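Local coordinates for protein 4-hydroxy-tetrahydrodipicolinate synthase (Thermotoga maritima, PDB 1O5K) that probably catalyses the condensation of pyruvate with aspartate beta-semialdehyde to 4-hydroxy-tetrahydrodipicolinate, a step of lysine biosynthesis, and works as a homotetramer built as a dimer of dimers, at residues A[131-134]-A[135-139]; A[238-241]-A[242-245]; A[229-232]-A[233-237]; A[24-28]-A[29-33]. All coordinates share one frame; numbering follows the deposited sequence. Where two conformers were deposited one is given.

Contact 1: A[131-134]-A[135-139]; sequences KYIS and ERTDL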
loop_
_atom_site.group_PDB
_atom_site.type_symbol
_atom_site.label_atom_id
_atom_site.label_comp_id
_atom_site.label_asym_id
_atom_site.label_seq_id
_atom_site.Cartn_x
_atom_site.Cartn_y
_atom_site.Cartn_z
ATOM N N LYS A 131 -1.442 -29.339 -8.031
ATOM C CA LYS A 131 -1.035 -30.748 -8.057
ATOM C C LYS A 131 -2.229 -31.675 -8.314
ATOM O O LYS A 131 -2.186 -32.614 -9.141
ATOM C CB LYS A 131 -0.378 -31.148 -6.744
ATOM C CG LYS A 131 0.137 -32.586 -6.799
ATOM C CD LYS A 131 1.286 -32.840 -5.864
ATOM C CE LYS A 131 0.850 -33.536 -4.590
ATOM N NZ LYS A 131 0.247 -32.566 -3.664
ATOM N N TYR A 132 -3.279 -31.454 -7.549
ATOM C CA TYR A 132 -4.504 -32.232 -7.675
ATOM C C TYR A 132 -4.990 -32.224 -9.106
ATOM O O TYR A 132 -5.305 -33.269 -9.676
ATOM C CB TYR A 132 -5.603 -31.697 -6.775
ATOM C CG TYR A 132 -6.869 -32.540 -6.749
ATOM C CD1 TYR A 132 -6.975 -33.646 -5.908
ATOM C CD2 TYR A 132 -7.959 -32.224 -7.550
ATOM C CE1 TYR A 132 -8.147 -34.422 -5.870
ATOM C CE2 TYR A 132 -9.112 -33.001 -7.533
ATOM C CZ TYR A 132 -9.198 -34.082 -6.681
ATOM O OH TYR A 132 -10.338 -34.840 -6.648
ATOM N N ILE A 133 -5.046 -31.039 -9.697
ATOM C CA ILE A 133 -5.523 -30.904 -11.070
ATOM C C ILE A 133 -4.579 -31.546 -12.100
ATOM O O ILE A 133 -4.992 -32.335 -12.962
ATOM C CB ILE A 133 -5.762 -29.429 -11.385
ATOM C CG1 ILE A 133 -6.787 -28.832 -10.392
ATOM C CG2 ILE A 133 -6.234 -29.279 -12.778
ATOM C CD1 ILE A 133 -6.764 -27.302 -10.286
ATOM N N SER A 134 -3.302 -31.240 -11.945
ATOM C CA SER A 134 -2.233 -31.750 -12.816
ATOM C C SER A 134 -2.253 -33.277 -12.879
ATOM O O SER A 134 -2.057 -33.850 -13.940
ATOM C CB SER A 134 -0.877 -31.198 -12.319
ATOM O OG SER A 134 0.247 -31.878 -12.863
ATOM N N GLU A 135 -2.465 -33.930 -11.740
ATOM C CA GLU A 135 -2.396 -35.407 -11.659
ATOM C C GLU A 135 -3.608 -36.045 -12.324
ATOM O O GLU A 135 -3.654 -37.256 -12.483
ATOM C CB GLU A 135 -2.290 -35.880 -10.204
ATOM C CG GLU A 135 -1.033 -35.400 -9.499
ATOM C CD GLU A 135 -0.973 -35.802 -8.012
ATOM O OE1 GLU A 135 -2.057 -35.937 -7.343
ATOM O OE2 GLU A 135 0.170 -35.921 -7.506
ATOM N N ARG A 136 -4.585 -35.233 -12.722
ATOM C CA ARG A 136 -5.864 -35.726 -13.190
ATOM C C ARG A 136 -6.278 -35.261 -14.582
ATOM O O ARG A 136 -7.402 -35.473 -14.978
ATOM C CB ARG A 136 -6.936 -35.374 -12.162
ATOM C CG ARG A 136 -6.858 -36.245 -10.953
ATOM C CD ARG A 136 -7.667 -35.753 -9.717
ATOM N NE ARG A 136 -7.434 -36.648 -8.572
ATOM C CZ ARG A 136 -6.351 -36.653 -7.785
ATOM N NH1 ARG A 136 -5.332 -35.817 -7.976
ATOM N NH2 ARG A 136 -6.280 -37.511 -6.785
ATOM N N THR A 137 -5.369 -34.656 -15.329
ATOM C CA THR A 137 -5.659 -34.241 -16.696
ATOM C C THR A 137 -4.419 -34.459 -17.511
ATOM O O THR A 137 -3.293 -34.423 -16.975
ATOM C CB THR A 137 -6.136 -32.753 -16.789
ATOM O OG1 THR A 137 -6.273 -32.363 -18.163
ATOM C CG2 THR A 137 -5.116 -31.752 -16.240
ATOM N N ASP A 138 -4.614 -34.707 -18.796
ATOM C CA ASP A 138 -3.509 -34.721 -19.753
ATOM C C ASP A 138 -3.199 -33.378 -20.404
ATOM O O ASP A 138 -2.183 -33.245 -21.112
ATOM C CB ASP A 138 -3.805 -35.739 -20.838
ATOM C CG ASP A 138 -3.605 -37.149 -20.357
ATOM O OD1 ASP A 138 -2.696 -37.332 -19.504
ATOM O OD2 ASP A 138 -4.288 -38.139 -20.762
ATOM N N LEU A 139 -4.060 -32.397 -20.174
ATOM C CA LEU A 139 -3.890 -31.067 -20.762
ATOM C C LEU A 139 -2.765 -30.276 -20.122
ATOM O O LEU A 139 -2.469 -30.443 -18.937
ATOM C CB LEU A 139 -5.146 -30.231 -20.594
ATOM C CG LEU A 139 -6.308 -30.344 -21.557
ATOM C CD1 LEU A 139 -7.330 -29.278 -21.200
ATOM C CD2 LEU A 139 -5.846 -30.248 -23.024
#
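R136 lays its guanidinium flat on one face of the Y132 ring, the two planes only 9° apart and R136 CZ 3.9 Å from the ring centroid. This is a stacked cation-pi pair, shifted so that Y132 CE1 sits over the middle of the guanidinium. The aliphatic part follows suit, R136 CD riding over the same ring as a CH-pi contact. R136 NH1 helps fix the rotation of the guanidinium, donating in the group's own plane to a lone pair of Y132 O at 3.1 Å. With CG anti to its carbonyl carbon (chi1 -75°) and the chain extended as far as NE, R136 reaches back over the last helical turn. A salt bridge of R136 NH1 to E135 OE1, 3.3 Å, its hydrogen bond weak, ties in the neighbouring carboxylate, while E135 OE2 lies alongside K131 CG at 3.4 Å. Were Y132 an alanine, the guanidinium would probably lose its flat support and be freer to turn about its bonds to the backbone O here and to E135 OE1.

The backbone sets this up. E135 N bonds to K131 O at 2.9 Å and R136 N to I133 O at 2.9 Å. These bonds end the helix, and a type I turn from S134 to T137 follows on. T137 OG1 then accepts from L139 N at 3.0 Å, an ST turn. All this ends helix 123-134 of the TIM barrel and leads toward strand 141-144; Y132 and R136 pack on L97 of helix 93-106, I133 and S134 on I141 of the strand.

Contact 2: A[238-241]-A[242-245]; sequences SGNL and EKSR
L241 has its CD2 methyl 3.6 Å from R245 NH1, one turn further along the helix, and the two side chains pass each other at a slant. Both start with CG anti to the backbone N (L241 chi1 -177°), and a bend at chi3 brings the arginine's end round to the leucine. The polar business of that guanidinium lies elsewhere: R245 NH1 donates to the carbonyl O of C211 in the second subunit, so the methyl lies beside a group already engaged across the interface. L241 itself meets L241 of that second subunit and also packs on F207 and C211 of helix 206-212 in its own chain.

N240 carries the next share. Its CB rests against K243 CB at 4.0 Å, with the extended lysine chain running past it, and its amide ND2 bonds to E235 OE1 on the preceding helix. The motif is a tight helix-to-helix link: G239, with positive phi, ends helix 226-237 in a Schellman motif, and N240 stands at the N-cap position of helix 241-257 without a capping bond from its side chain. The new helix opens with S244 N to N240 O at 2.9 Å, nearly straight at 166°, and R245 N to L241 O at 2.9 Å.

E242 links back to G239 through a water. Its chain bends at chi2 (81°), turning the carboxylate toward the helix start, where the water donates to E242 OE2 at 2.8 Å and to G239 O at 3.2 Å. Elsewhere on the turn, S244 OG is bonded to L232 O of helix 226-237.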
loop_
_atom_site.group_PDB
_atom_site.type_symbol
_atom_site.label_atom_id
_atom_site.label_comp_id
_atom_site.label_asym_id
_atom_site.label_seq_id
_atom_site.Cartn_x
_atom_site.Cartn_y
_atom_site.Cartn_z
ATOM N N SER A 238 13.568 -10.725 -32.301
ATOM C CA SER A 238 14.494 -10.544 -33.404
ATOM C C SER A 238 15.786 -9.836 -32.985
ATOM O O SER A 238 16.693 -9.668 -33.797
ATOM C CB SER A 238 13.789 -9.778 -34.523
ATOM O OG SER A 238 12.746 -10.569 -35.079
ATOM N N GLY A 239 15.879 -9.442 -31.718
ATOM C CA GLY A 239 17.031 -8.721 -31.194
ATOM C C GLY A 239 16.957 -7.200 -31.244
ATOM O O GLY A 239 17.928 -6.534 -30.928
ATOM N N ASN A 240 15.825 -6.625 -31.639
ATOM C CA ASN A 240 15.715 -5.182 -31.779
ATOM C C ASN A 240 15.025 -4.596 -30.531
ATOM O O ASN A 240 13.857 -4.238 -30.568
ATOM C CB ASN A 240 14.971 -4.839 -33.055
ATOM C CG ASN A 240 15.643 -5.472 -34.278
ATOM O OD1 ASN A 240 16.851 -5.390 -34.421
ATOM N ND2 ASN A 240 14.879 -6.166 -35.094
ATOM N N LEU A 241 15.788 -4.498 -29.446
ATOM C CA LEU A 241 15.255 -4.065 -28.153
ATOM C C LEU A 241 14.655 -2.686 -28.276
ATOM O O LEU A 241 13.547 -2.436 -27.810
ATOM C CB LEU A 241 16.376 -4.044 -27.103
ATOM C CG LEU A 241 15.760 -3.669 -25.738
ATOM C CD1 LEU A 241 16.340 -4.481 -24.721
ATOM C CD2 LEU A 241 15.954 -2.205 -25.438
ATOM N N GLU A 242 15.393 -1.789 -28.922
ATOM C CA GLU A 242 14.932 -0.390 -28.994
ATOM C C GLU A 242 13.687 -0.274 -29.839
ATOM O O GLU A 242 12.819 0.483 -29.479
ATOM C CB GLU A 242 16.042 0.515 -29.502
ATOM C CG GLU A 242 17.221 0.634 -28.508
ATOM C CD GLU A 242 18.233 -0.509 -28.536
ATOM O OE1 GLU A 242 19.068 -0.570 -27.566
ATOM O OE2 GLU A 242 18.235 -1.330 -29.522
ATOM N N LYS A 243 13.536 -1.083 -30.889
ATOM C CA LYS A 243 12.305 -1.031 -31.692
ATOM C C LYS A 243 11.143 -1.612 -30.917
ATOM O O LYS A 243 10.015 -1.083 -30.983
ATOM C CB LYS A 243 12.453 -1.773 -33.018
ATOM C CG LYS A 243 13.499 -1.207 -33.956
ATOM C CD LYS A 243 13.411 -1.883 -35.333
ATOM C CE LYS A 243 14.363 -1.250 -36.306
ATOM N NZ LYS A 243 14.419 -1.995 -37.615
ATOM N N SER A 244 11.387 -2.679 -30.158
ATOM C CA SER A 244 10.350 -3.232 -29.270
ATOM C C SER A 244 9.887 -2.162 -28.262
ATOM O O SER A 244 8.685 -1.961 -28.068
ATOM C CB SER A 244 10.836 -4.496 -28.543
ATOM O OG SER A 244 9.859 -5.080 -27.697
ATOM N N ARG A 245 10.848 -1.465 -27.659
ATOM C CA ARG A 245 10.531 -0.442 -26.675
ATOM C C ARG A 245 9.694 0.686 -27.316
ATOM O O ARG A 245 8.754 1.219 -26.686
ATOM C CB ARG A 245 11.814 0.149 -26.106
ATOM C CG ARG A 245 11.534 1.176 -24.965
ATOM C CD ARG A 245 12.821 1.572 -24.251
ATOM N NE ARG A 245 13.722 2.192 -25.180
ATOM C CZ ARG A 245 15.048 2.043 -25.234
ATOM N NH1 ARG A 245 15.713 1.243 -24.412
ATOM N NH2 ARG A 245 15.717 2.669 -26.164
HETATM O O HOH W 1 19.388 -3.833 -30.100
#

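Contact 3: A[229-232]-A[233-237]; sequences MVEL and CAEYF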
loop_
_atom_site.group_PDB
_atom_site.type_symbol
_atom_site.label_atom_id
_atom_site.label_comp_id
_atom_site.label_asym_id
_atom_site.label_seq_id
_atom_site.Cartn_x
_atom_site.Cartn_y
_atom_site.Cartn_z
ATOM N N MET A 229 0.675 -5.411 -30.923
ATOM C CA MET A 229 1.216 -6.268 -29.846
ATOM C C MET A 229 2.107 -7.382 -30.371
ATOM O O MET A 229 3.137 -7.716 -29.778
ATOM C CB MET A 229 0.080 -6.880 -29.021
ATOM C CG MET A 229 -0.645 -5.898 -28.186
ATOM S SD MET A 229 0.438 -5.076 -26.910
ATOM C CE MET A 229 0.879 -6.312 -25.783
ATOM N N VAL A 230 1.765 -7.925 -31.523
ATOM C CA VAL A 230 2.610 -8.942 -32.144
ATOM C C VAL A 230 3.958 -8.365 -32.492
ATOM O O VAL A 230 4.966 -9.008 -32.283
ATOM C CB VAL A 230 1.916 -9.540 -33.403
ATOM C CG1 VAL A 230 2.856 -10.358 -34.258
ATOM C CG2 VAL A 230 0.771 -10.386 -32.974
ATOM N N GLU A 231 3.969 -7.164 -33.079
ATOM C CA GLU A 231 5.200 -6.460 -33.428
ATOM C C GLU A 231 6.080 -6.179 -32.209
ATOM O O GLU A 231 7.277 -6.251 -32.321
ATOM C CB GLU A 231 4.853 -5.148 -34.143
ATOM C CG GLU A 231 6.003 -4.221 -34.475
ATOM C CD GLU A 231 5.550 -2.878 -35.090
ATOM O OE1 GLU A 231 6.398 -2.237 -35.778
ATOM O OE2 GLU A 231 4.374 -2.441 -34.852
ATOM N N LEU A 232 5.483 -5.820 -31.090
ATOM C CA LEU A 232 6.243 -5.569 -29.880
ATOM C C LEU A 232 7.071 -6.792 -29.528
ATOM O O LEU A 232 8.262 -6.673 -29.265
ATOM C CB LEU A 232 5.313 -5.145 -28.739
ATOM C CG LEU A 232 5.900 -4.697 -27.389
ATOM C CD1 LEU A 232 4.848 -3.971 -26.578
ATOM C CD2 LEU A 232 6.447 -5.874 -26.586
ATOM N N CYS A 233 6.456 -7.980 -29.513
ATOM C CA CYS A 233 7.196 -9.212 -29.173
ATOM C C CYS A 233 8.168 -9.595 -30.273
ATOM O O CYS A 233 9.334 -9.890 -30.013
ATOM C CB CYS A 233 6.243 -10.363 -28.875
ATOM S SG CYS A 233 5.080 -10.016 -27.514
ATOM N N ALA A 234 7.704 -9.554 -31.514
ATOM C CA ALA A 234 8.504 -9.970 -32.649
ATOM C C ALA A 234 9.799 -9.177 -32.768
ATOM O O ALA A 234 10.893 -9.761 -33.018
ATOM C CB ALA A 234 7.686 -9.863 -33.939
ATOM N N GLU A 235 9.713 -7.860 -32.583
ATOM C CA GLU A 235 10.900 -7.051 -32.587
ATOM C C GLU A 235 11.871 -7.450 -31.470
ATOM O O GLU A 235 13.095 -7.481 -31.681
ATOM C CB GLU A 235 10.543 -5.561 -32.497
ATOM C CG GLU A 235 9.909 -4.987 -33.736
ATOM C CD GLU A 235 10.875 -4.801 -34.891
ATOM O OE1 GLU A 235 12.061 -5.191 -34.792
ATOM O OE2 GLU A 235 10.450 -4.279 -35.926
ATOM N N TYR A 236 11.339 -7.791 -30.298
ATOM C CA TYR A 236 12.192 -8.173 -29.186
ATOM C C TYR A 236 12.906 -9.476 -29.536
ATOM O O TYR A 236 14.125 -9.578 -29.423
ATOM C CB TYR A 236 11.403 -8.340 -27.866
ATOM C CG TYR A 236 12.318 -8.634 -26.722
ATOM C CD1 TYR A 236 12.895 -7.609 -25.992
ATOM C CD2 TYR A 236 12.763 -9.923 -26.481
ATOM C CE1 TYR A 236 13.778 -7.880 -24.966
ATOM C CE2 TYR A 236 13.673 -10.191 -25.484
ATOM C CZ TYR A 236 14.187 -9.173 -24.743
ATOM O OH TYR A 236 15.130 -9.453 -23.794
ATOM N N PHE A 237 12.131 -10.454 -29.937
ATOM C CA PHE A 237 12.675 -11.777 -30.297
ATOM C C PHE A 237 13.697 -11.716 -31.422
ATOM O O PHE A 237 14.587 -12.557 -31.490
ATOM C CB PHE A 237 11.536 -12.703 -30.654
ATOM C CG PHE A 237 10.609 -13.057 -29.492
ATOM C CD1 PHE A 237 9.263 -13.300 -29.725
ATOM C CD2 PHE A 237 11.093 -13.211 -28.207
ATOM C CE1 PHE A 237 8.420 -13.653 -28.688
ATOM C CE2 PHE A 237 10.235 -13.573 -27.164
ATOM C CZ PHE A 237 8.923 -13.798 -27.417
#
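E231 and E235 run side by side because their chains leave the helix differently: E231 has CG anti to the backbone N (chi1 175°) and stays extended, whereas E235 has CG anti to its carbonyl carbon (chi1 -71°) and bends again at chi2. The two CG methylenes meet at 4.0 Å, E235 CG also lying over E231 O at 3.2 Å. The side chains point the same way, their carboxylate planes 37° apart, with E231 OE1 and E235 OE2 only 4.5 Å from each other. That proximity of like charges is probably eased by N240 ND2, which donates to E235 OE1.

Beneath runs the regular i to i+4 pattern of an alpha helix. A234 N to V230 O and E235 N to E231 O, both 2.9 Å, are sound bonds, but those on either side, C233 N to M229 O at 3.3 Å and Y236 N to L232 O at 3.4 Å, are weak. L232 O gains a second donor in S244 OG.

Helix 226-237 follows strand 216-219 in the barrel and is held on several sides: M229 and C233 pack on V217 of that strand, L232 and Y236 on L210 of helix 206-212, E231 and E235 on helix 241-257, and Y236 additionally reaches L241 of the second subunit.

Contact 4: A[24-28]-A[29-33]; sequences PFKNG and ELDLE
P24 to D31 fold into a two-stranded antiparallel hairpin closed by a type I' turn from K26 to E29: K26 and E29 form the hydrogen-bonded pair, K26 N to E29 O at 2.8 Å and E29 N to K26 O at 2.9 Å, and D31 N reaches P24 O at 2.9 Å. F25 and L30 make the non-hydrogen-bonded pair between. There F25 presents its ring edge to the backbone, E29 O lying in the ring plane 3.7 Å from F25 CD2, and F25 CE2 touches L30 CD2 at 4.1 Å. F25 CA also comes within 3.0 Å of E29 O as a CA-H...O contact. With a serine in place of F25, L30 CD2 would probably lose its aromatic neighbour and a gap would open beside the hairpin, where the ring also packs on E58 and R282.

The backbone points D31 CB at the hairpin, and CG anti to the backbone N (chi1 180°) carries OD2 to within 3.9 Å of K26 CB. At the N-cap of helix 32-44, its side chain caps a backbone N farther on; OD2 also bonds to S34 OG and takes a water, 2.8 Å away, that bridges to F25 O. Around the turn, E280 accepts from the N-H groups of N27 and G28. With its carboxylate so engaged, D31 is likely to stay ionised, its negative charge set favourably against the positive end of the helix dipole.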
loop_
_atom_site.group_PDB
_atom_site.type_symbol
_atom_site.label_atom_id
_atom_site.label_comp_id
_atom_site.label_asym_id
_atom_site.label_seq_id
_atom_site.Cartn_x
_atom_site.Cartn_y
_atom_site.Cartn_z
ATOM N N PRO A 24 -18.490 -11.575 -26.809
ATOM C CA PRO A 24 -19.541 -10.654 -27.191
ATOM C C PRO A 24 -20.930 -11.153 -26.864
ATOM O O PRO A 24 -21.203 -12.359 -26.932
ATOM C CB PRO A 24 -19.373 -10.527 -28.712
ATOM C CG PRO A 24 -18.025 -11.121 -28.999
ATOM C CD PRO A 24 -17.812 -12.144 -27.973
ATOM N N PHE A 25 -21.790 -10.211 -26.492
ATOM C CA PHE A 25 -23.172 -10.450 -26.233
ATOM C C PHE A 25 -24.014 -9.541 -27.068
ATOM O O PHE A 25 -23.604 -8.416 -27.404
ATOM C CB PHE A 25 -23.545 -10.173 -24.763
ATOM C CG PHE A 25 -22.704 -10.946 -23.743
ATOM C CD1 PHE A 25 -21.923 -10.276 -22.793
ATOM C CD2 PHE A 25 -22.697 -12.335 -23.732
ATOM C CE1 PHE A 25 -21.170 -10.972 -21.868
ATOM C CE2 PHE A 25 -21.923 -13.020 -22.823
ATOM C CZ PHE A 25 -21.178 -12.374 -21.892
ATOM N N LYS A 26 -25.197 -10.030 -27.399
ATOM C CA LYS A 26 -26.255 -9.205 -28.021
ATOM C C LYS A 26 -27.581 -9.545 -27.361
ATOM O O LYS A 26 -27.913 -10.725 -27.240
ATOM C CB LYS A 26 -26.343 -9.489 -29.490
ATOM C CG LYS A 26 -27.381 -8.599 -30.187
ATOM C CD LYS A 26 -27.028 -8.387 -31.642
ATOM C CE LYS A 26 -28.148 -7.641 -32.348
ATOM N NZ LYS A 26 -27.866 -7.561 -33.812
ATOM N N ASN A 27 -28.342 -8.548 -26.917
ATOM C CA ASN A 27 -29.546 -8.801 -26.138
ATOM C C ASN A 27 -29.277 -9.741 -24.943
ATOM O O ASN A 27 -30.127 -10.556 -24.592
ATOM C CB ASN A 27 -30.670 -9.389 -27.026
ATOM C CG ASN A 27 -31.174 -8.428 -28.078
ATOM O OD1 ASN A 27 -31.200 -7.228 -27.844
ATOM N ND2 ASN A 27 -31.653 -8.962 -29.229
ATOM N N GLY A 28 -28.075 -9.645 -24.381
ATOM C CA GLY A 28 -27.662 -10.458 -23.262
ATOM C C GLY A 28 -27.320 -11.890 -23.589
ATOM O O GLY A 28 -26.857 -12.599 -22.711
ATOM N N GLU A 29 -27.449 -12.279 -24.850
ATOM C CA GLU A 29 -27.080 -13.631 -25.309
ATOM C C GLU A 29 -25.688 -13.658 -25.950
ATOM O O GLU A 29 -25.231 -12.656 -26.454
ATOM C CB GLU A 29 -28.137 -14.076 -26.304
ATOM C CG GLU A 29 -29.537 -14.076 -25.703
ATOM C CD GLU A 29 -29.629 -15.056 -24.536
ATOM O OE1 GLU A 29 -30.155 -14.682 -23.459
ATOM O OE2 GLU A 29 -29.103 -16.191 -24.681
ATOM N N LEU A 30 -25.019 -14.803 -25.951
ATOM C CA LEU A 30 -23.793 -14.938 -26.724
ATOM C C LEU A 30 -24.016 -14.510 -28.176
ATOM O O LEU A 30 -25.038 -14.848 -28.803
ATOM C CB LEU A 30 -23.330 -16.370 -26.825
ATOM C CG LEU A 30 -22.728 -17.120 -25.707
ATOM C CD1 LEU A 30 -22.331 -18.492 -26.309
ATOM C CD2 LEU A 30 -21.516 -16.392 -25.143
ATOM N N ASP A 31 -23.064 -13.769 -28.697
ATOM C CA ASP A 31 -23.143 -13.250 -30.076
ATOM C C ASP A 31 -21.999 -13.865 -30.878
ATOM O O ASP A 31 -20.928 -13.261 -31.024
ATOM C CB ASP A 31 -23.045 -11.734 -30.046
ATOM C CG ASP A 31 -23.109 -11.096 -31.428
ATOM O OD1 ASP A 31 -23.141 -11.810 -32.454
ATOM O OD2 ASP A 31 -23.075 -9.862 -31.562
ATOM N N LEU A 32 -22.202 -15.092 -31.360
ATOM C CA LEU A 32 -21.114 -15.819 -32.021
ATOM C C LEU A 32 -20.787 -15.202 -33.387
ATOM O O LEU A 32 -19.688 -15.392 -33.889
ATOM C CB LEU A 32 -21.444 -17.310 -32.164
ATOM C CG LEU A 32 -21.522 -18.071 -30.845
ATOM C CD1 LEU A 32 -22.012 -19.492 -31.068
ATOM C CD2 LEU A 32 -20.163 -18.085 -30.139
ATOM N N GLU A 33 -21.713 -14.493 -34.026
ATOM C CA GLU A 33 -21.361 -13.893 -35.326
ATOM C C GLU A 33 -20.344 -12.760 -35.137
ATOM O O GLU A 33 -19.346 -12.678 -35.852
ATOM C CB GLU A 33 -22.591 -13.411 -36.112
HETATM O O HOH W 2 -21.879 -8.155 -29.632
HETATM O O HOH W 3 -31.274 -12.340 -22.886
#

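Overall arrangement
Along the chain the order is contact 4, contact 1, contact 3, contact 2, all within one TIM-barrel domain. Contact 4 is the hairpin after strand 16-20, running into helix 32-44; contact 1 ends helix 123-134 ahead of strand 141-144. Contacts 3 and 2 form one neighbourhood, with centres about 8 Å apart, in which helix 226-237 gives way to helix 241-257; N240 N and E235 O, 2.9 Å apart, probably hydrogen-bond across it. The other pairs of centres are 32 to 39 Å apart, with contacts 2 and 4 on opposite sides of the chain's centre. The contacts thus mark three separate places in the barrel, of which the joint of contacts 2 and 3 also meets the second subunit.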